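Local structure of adenosine monophosphate-protein transferase (Pyrococcus horikoshii, 2D16) at residues A[7-12]-A[116-121]; A[17-22]-A[82-87]. The protein is of unproven function but belongs to the adenosine-specific kinase family and may transfer adenosine monophosphate to proteins. One frame throughout, in Å; residues are numbered along the deposited sequence.

Contact 1. Residues A[7-12]-A[116-121]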
loop_
_atom_site.group_PDB
_atom_site.type_symbol
_atom_site.label_atom_id
_atom_site.label_comp_id
_atom_site.label_asym_id
_atom_site.label_seq_id
_atom_site.Cartn_x
_atom_site.Cartn_y
_atom_site.Cartn_z
ATOM N N ILE A 7 25.309 -0.938 -57.631
ATOM C CA ILE A 7 26.106 -0.322 -56.585
ATOM C C ILE A 7 26.080 -1.186 -55.333
ATOM O O ILE A 7 25.015 -1.514 -54.812
ATOM C CB ILE A 7 25.569 1.085 -56.235
ATOM C CG1 ILE A 7 25.678 1.998 -57.460
ATOM C CG2 ILE A 7 26.347 1.668 -55.062
ATOM C CD1 ILE A 7 25.031 3.350 -57.275
ATOM N N ASP A 8 27.260 -1.571 -54.864
ATOM C CA ASP A 8 27.361 -2.378 -53.660
ATOM C C ASP A 8 27.381 -1.422 -52.476
ATOM O O ASP A 8 28.211 -0.510 -52.424
ATOM C CB ASP A 8 28.653 -3.206 -53.671
ATOM C CG ASP A 8 28.605 -4.353 -54.663
ATOM O OD1 ASP A 8 27.798 -5.284 -54.460
ATOM O OD2 ASP A 8 29.377 -4.325 -55.642
ATOM N N ILE A 9 26.457 -1.613 -51.540
ATOM C CA ILE A 9 26.402 -0.765 -50.358
ATOM C C ILE A 9 27.598 -1.099 -49.474
ATOM O O ILE A 9 27.831 -2.264 -49.151
ATOM C CB ILE A 9 25.108 -1.001 -49.547
ATOM C CG1 ILE A 9 23.895 -0.503 -50.339
ATOM C CG2 ILE A 9 25.208 -0.299 -48.192
ATOM C CD1 ILE A 9 23.920 0.990 -50.627
ATOM N N GLU A 10 28.361 -0.074 -49.107
ATOM C CA GLU A 10 29.525 -0.258 -48.248
ATOM C C GLU A 10 29.089 -0.058 -46.801
ATOM O O GLU A 10 28.640 1.025 -46.425
ATOM C CB GLU A 10 30.620 0.759 -48.588
ATOM C CG GLU A 10 31.949 0.471 -47.889
ATOM C CD GLU A 10 32.957 1.597 -48.025
ATOM O OE1 GLU A 10 33.004 2.240 -49.096
ATOM O OE2 GLU A 10 33.716 1.831 -47.059
ATOM N N LYS A 11 29.213 -1.105 -45.995
ATOM C CA LYS A 11 28.826 -1.027 -44.596
ATOM C C LYS A 11 29.500 -2.126 -43.793
ATOM O O LYS A 11 29.744 -3.218 -44.302
ATOM C CB LYS A 11 27.305 -1.155 -44.456
ATOM C CG LYS A 11 26.731 -2.443 -45.039
ATOM C CD LYS A 11 25.229 -2.527 -44.816
ATOM C CE LYS A 11 24.604 -3.689 -45.581
ATOM N NZ LYS A 11 25.166 -5.014 -45.193
ATOM N N PRO A 12 29.827 -1.846 -42.527
ATOM C CA PRO A 12 30.473 -2.872 -41.709
ATOM C C PRO A 12 29.487 -3.967 -41.304
ATOM O O PRO A 12 28.268 -3.775 -41.352
ATOM C CB PRO A 12 31.010 -2.078 -40.520
ATOM C CG PRO A 12 30.958 -0.637 -40.874
ATOM C CD PRO A 12 29.789 -0.553 -41.822
ATOM N N PHE A 116 24.155 -5.998 -49.548
ATOM C CA PHE A 116 23.098 -5.231 -50.206
ATOM C C PHE A 116 23.560 -4.447 -51.429
ATOM O O PHE A 116 24.646 -3.867 -51.422
ATOM C CB PHE A 116 22.540 -4.260 -49.159
ATOM C CG PHE A 116 21.123 -3.814 -49.398
ATOM C CD1 PHE A 116 20.062 -4.503 -48.819
ATOM C CD2 PHE A 116 20.856 -2.668 -50.134
ATOM C CE1 PHE A 116 18.750 -4.054 -48.965
ATOM C CE2 PHE A 116 19.545 -2.205 -50.291
ATOM C CZ PHE A 116 18.492 -2.900 -49.702
ATOM N N GLN A 117 22.728 -4.419 -52.471
ATOM C CA GLN A 117 23.053 -3.671 -53.684
ATOM C C GLN A 117 21.885 -2.791 -54.107
ATOM O O GLN A 117 20.724 -3.130 -53.884
ATOM C CB GLN A 117 23.370 -4.605 -54.854
ATOM C CG GLN A 117 24.496 -5.582 -54.625
ATOM C CD GLN A 117 24.729 -6.451 -55.846
ATOM O OE1 GLN A 117 23.776 -6.926 -56.466
ATOM N NE2 GLN A 117 25.995 -6.668 -56.195
ATOM N N VAL A 118 22.205 -1.660 -54.720
ATOM C CA VAL A 118 21.188 -0.745 -55.221
ATOM C C VAL A 118 21.387 -0.695 -56.732
ATOM O O VAL A 118 22.487 -0.401 -57.213
ATOM C CB VAL A 118 21.347 0.686 -54.610
ATOM C CG1 VAL A 118 20.335 1.653 -55.248
ATOM C CG2 VAL A 118 21.120 0.632 -53.097
ATOM N N ILE A 119 20.340 -1.015 -57.488
ATOM C CA ILE A 119 20.433 -0.986 -58.939
ATOM C C ILE A 119 19.969 0.391 -59.391
ATOM O O ILE A 119 18.847 0.807 -59.103
ATOM C CB ILE A 119 19.557 -2.075 -59.587
ATOM C CG1 ILE A 119 19.948 -3.448 -59.027
ATOM C CG2 ILE A 119 19.739 -2.051 -61.104
ATOM C CD1 ILE A 119 19.176 -4.608 -59.629
ATOM N N VAL A 120 20.850 1.092 -60.095
ATOM C CA VAL A 120 20.569 2.443 -60.552
ATOM C C VAL A 120 20.580 2.591 -62.066
ATOM O O VAL A 120 21.439 2.038 -62.750
ATOM C CB VAL A 120 21.603 3.430 -59.952
ATOM C CG1 VAL A 120 21.373 4.839 -60.498
ATOM C CG2 VAL A 120 21.508 3.419 -58.432
ATOM N N ALA A 121 19.609 3.340 -62.581
ATOM C CA ALA A 121 19.516 3.605 -64.010
ATOM C C ALA A 121 19.823 5.086 -64.200
ATOM O O ALA A 121 19.344 5.916 -63.432
ATOM C CB ALA A 121 18.114 3.297 -64.516
HETATM O O HOH W 1 27.121 -5.768 -51.698
HETATM O O HOH W 2 26.255 -4.516 -48.575
#
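Ile9 CG1 lies 3.7 Å from Phe116 CD2, meeting the ring at its edge and near its plane, the two side chains running side by side in the same direction. Here an outer strand, within this chain, of a three-stranded antiparallel sheet, 3-8, leaves its middle strand, 116-122. The second torsion of Ile9 (chi2 -62°) turns CD1 onto Val118 CG2, 3.8 Å away. Two residues along each strand, and again diagonal to the register, Ile7 CD1 lies 3.7 Å from Val120 CG2; these branches lie on the face that carries Ile7 and Val118. Strand 16-22 lies against Ile9 and Phe116 through Val17.

The backbones are joined beside them. Ile7 and Val118 form a hydrogen-bonded pair, N to O in both directions, and Ile7 O also receives a CA-H contact from Gln117. Past the next pair the Ile9 N-H still reaches Phe116 O at 2.9 Å, and water 2 bridges the parting strands from Ile9 O to Phe116 N.

The polar edge is on the other face, where Asp8 and Gln117 form a non-hydrogen-bonded pair. Water 1 is hydrogen-bonded to Asp8 OD1 and Phe116 O. The carboxylate and amide planes stand 44° apart: Gln117 NE2 gives its N-H to the syn side of Asp8 OD1 at 2.9 Å, the oxygen lying in the amide plane but the nitrogen 32° out of the carboxylate plane.

Contact 2. Residues A[17-22]-A[82-87]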
loop_
_atom_site.group_PDB
_atom_site.type_symbol
_atom_site.label_atom_id
_atom_site.label_comp_id
_atom_site.label_asym_id
_atom_site.label_seq_id
_atom_site.Cartn_x
_atom_site.Cartn_y
_atom_site.Cartn_z
ATOM N N VAL A 17 21.077 -1.358 -43.142
ATOM C CA VAL A 17 20.926 -0.299 -44.129
ATOM C C VAL A 17 19.464 -0.188 -44.551
ATOM O O VAL A 17 18.760 -1.193 -44.666
ATOM C CB VAL A 17 21.795 -0.547 -45.395
ATOM C CG1 VAL A 17 21.357 -1.821 -46.104
ATOM C CG2 VAL A 17 21.688 0.648 -46.342
ATOM N N ILE A 18 19.010 1.046 -44.746
ATOM C CA ILE A 18 17.649 1.314 -45.187
ATOM C C ILE A 18 17.763 2.358 -46.295
ATOM O O ILE A 18 18.388 3.401 -46.107
ATOM C CB ILE A 18 16.769 1.887 -44.051
ATOM C CG1 ILE A 18 16.763 0.937 -42.852
ATOM C CG2 ILE A 18 15.343 2.087 -44.560
ATOM C CD1 ILE A 18 16.013 1.473 -41.645
ATOM N N ILE A 19 17.182 2.069 -47.453
ATOM C CA ILE A 19 17.233 2.996 -48.577
ATOM C C ILE A 19 15.800 3.407 -48.894
ATOM O O ILE A 19 14.914 2.560 -48.957
ATOM C CB ILE A 19 17.833 2.337 -49.843
ATOM C CG1 ILE A 19 19.148 1.625 -49.510
ATOM C CG2 ILE A 19 18.048 3.391 -50.920
ATOM C CD1 ILE A 19 20.248 2.541 -49.029
ATOM N N GLY A 20 15.575 4.700 -49.104
ATOM C CA GLY A 20 14.230 5.153 -49.401
ATOM C C GLY A 20 14.171 6.321 -50.362
ATOM O O GLY A 20 15.201 6.855 -50.779
ATOM N N GLN A 21 12.952 6.706 -50.720
ATOM C CA GLN A 21 12.722 7.823 -51.630
ATOM C C GLN A 21 11.892 8.846 -50.863
ATOM O O GLN A 21 10.824 8.522 -50.327
ATOM C CB GLN A 21 11.965 7.348 -52.877
ATOM C CG GLN A 21 11.745 8.443 -53.936
ATOM C CD GLN A 21 13.001 8.771 -54.743
ATOM O OE1 GLN A 21 13.851 7.903 -54.962
ATOM N NE2 GLN A 21 13.132 10.022 -55.169
ATOM N N GLY A 22 12.392 10.079 -50.798
ATOM C CA GLY A 22 11.687 11.118 -50.070
ATOM C C GLY A 22 11.472 12.409 -50.834
ATOM O O GLY A 22 11.387 12.417 -52.061
ATOM N N VAL A 82 16.737 10.521 -52.903
ATOM C CA VAL A 82 16.942 9.208 -52.308
ATOM C C VAL A 82 17.650 9.431 -50.975
ATOM O O VAL A 82 18.497 10.321 -50.857
ATOM C CB VAL A 82 17.833 8.309 -53.204
ATOM C CG1 VAL A 82 18.322 7.096 -52.418
ATOM C CG2 VAL A 82 17.051 7.855 -54.430
ATOM N N PHE A 83 17.287 8.655 -49.962
ATOM C CA PHE A 83 17.954 8.785 -48.679
ATOM C C PHE A 83 18.503 7.434 -48.254
ATOM O O PHE A 83 17.942 6.382 -48.584
ATOM C CB PHE A 83 17.021 9.387 -47.606
ATOM C CG PHE A 83 15.803 8.554 -47.280
ATOM C CD1 PHE A 83 15.866 7.536 -46.329
ATOM C CD2 PHE A 83 14.578 8.832 -47.881
ATOM C CE1 PHE A 83 14.724 6.808 -45.975
ATOM C CE2 PHE A 83 13.429 8.110 -47.537
ATOM C CZ PHE A 83 13.501 7.096 -46.580
ATOM N N VAL A 84 19.633 7.475 -47.557
ATOM C CA VAL A 84 20.297 6.271 -47.085
ATOM C C VAL A 84 20.523 6.343 -45.583
ATOM O O VAL A 84 21.044 7.335 -45.070
ATOM C CB VAL A 84 21.679 6.081 -47.760
ATOM C CG1 VAL A 84 22.373 4.847 -47.182
ATOM C CG2 VAL A 84 21.520 5.950 -49.268
ATOM N N ILE A 85 20.136 5.281 -44.885
ATOM C CA ILE A 85 20.315 5.208 -43.446
ATOM C C ILE A 85 21.173 4.000 -43.099
ATOM O O ILE A 85 20.947 2.909 -43.612
ATOM C CB ILE A 85 18.970 5.036 -42.701
ATOM C CG1 ILE A 85 18.037 6.208 -43.015
ATOM C CG2 ILE A 85 19.219 4.932 -41.198
ATOM C CD1 ILE A 85 16.614 5.985 -42.539
ATOM N N LEU A 86 22.170 4.211 -42.247
ATOM C CA LEU A 86 23.025 3.127 -41.777
ATOM C C LEU A 86 22.933 3.237 -40.265
ATOM O O LEU A 86 23.225 4.287 -39.697
ATOM C CB LEU A 86 24.474 3.309 -42.250
ATOM C CG LEU A 86 24.728 3.084 -43.745
ATOM C CD1 LEU A 86 26.187 3.358 -44.067
ATOM C CD2 LEU A 86 24.362 1.652 -44.119
ATOM N N MET A 87 22.509 2.163 -39.611
ATOM C CA MET A 87 22.336 2.202 -38.167
ATOM C C MET A 87 22.765 0.934 -37.442
ATOM O O MET A 87 22.959 -0.124 -38.046
ATOM C CB MET A 87 20.862 2.455 -37.840
ATOM C CG MET A 87 19.966 1.279 -38.242
ATOM S SD MET A 87 18.206 1.521 -37.897
ATOM C CE MET A 87 17.614 -0.171 -37.954
#
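Phe83 lays its ring across the backbone of Gly20, its partner in a hydrogen-bonded pair of two neighbouring antiparallel strands, 16-22 and 82-88, inside a five-stranded sheet. From CB the side chain turns back over its neighbour, because CG sits between the backbone N and the carbonyl carbon (chi1 63°). CG comes first to Gly20 O, at 3.9 Å. On one side of the ring CD2 lies near the carbonyl group of Gly20, and CE2 beyond it is 3.4 Å from Gly20 C. On the other side CE1 passes Gly20 CA, and at the tip CZ is 3.5 Å from the same carbon. Gly20 CA thus makes a CH-pi contact over one face, 3.7 Å from the ring centroid and 19° off its normal. A beta carbon on Gly20 would stand only 2.2 Å from Phe83 CZ, so the ring occupies the room that the glycine leaves. An alanine in place of Phe83 would remove the ring and would probably leave the backbone of Gly20 uncovered, with a gap beside Ile99 of helix 92-100.

Ile18 and Ile85 form the second hydrogen-bonded pair, and their side chains lie on the same face as the ring, also against Ile99. Aliphatic side chains fill most of the opposite face: Ile19 CD1 is 3.6 Å from both methyls of Val84, and Val17 lies alongside Leu86. Helix 64-77 covers Val84 and Leu86 there. Toward the Gly22 end of this face Gln21 crosses Val82 at about a right angle; its amide is held by Tyr109 OH at OE1 and by Gly80 O at NE2, and OE1 rests 3.2 Å from Val82 CG2.

How the contacts relate
Contact 2 is nested in the chain loop that contact 1 closes, and their centres are 11 Å apart. Contact 1 belongs to the three-stranded sheet and contact 2 to the five-stranded one, so their shared packing joins the two sheets. Val17 is the main meeting point: its CG1 is 3.9 Å from Phe116 CG and 3.8 Å from Lys11 CE. Phe116 CE2 also reaches Ile19 CG1 at 3.9 Å, and Lys11 CB lies 4.1 Å from Leu86 CD2. Lys11 NZ is hydrogen-bonded to Asn114 O, just before 116-121. The side chains of Val118 and Gln21 are each about 10 Å from a bound sodium ion, too far to be its ligands.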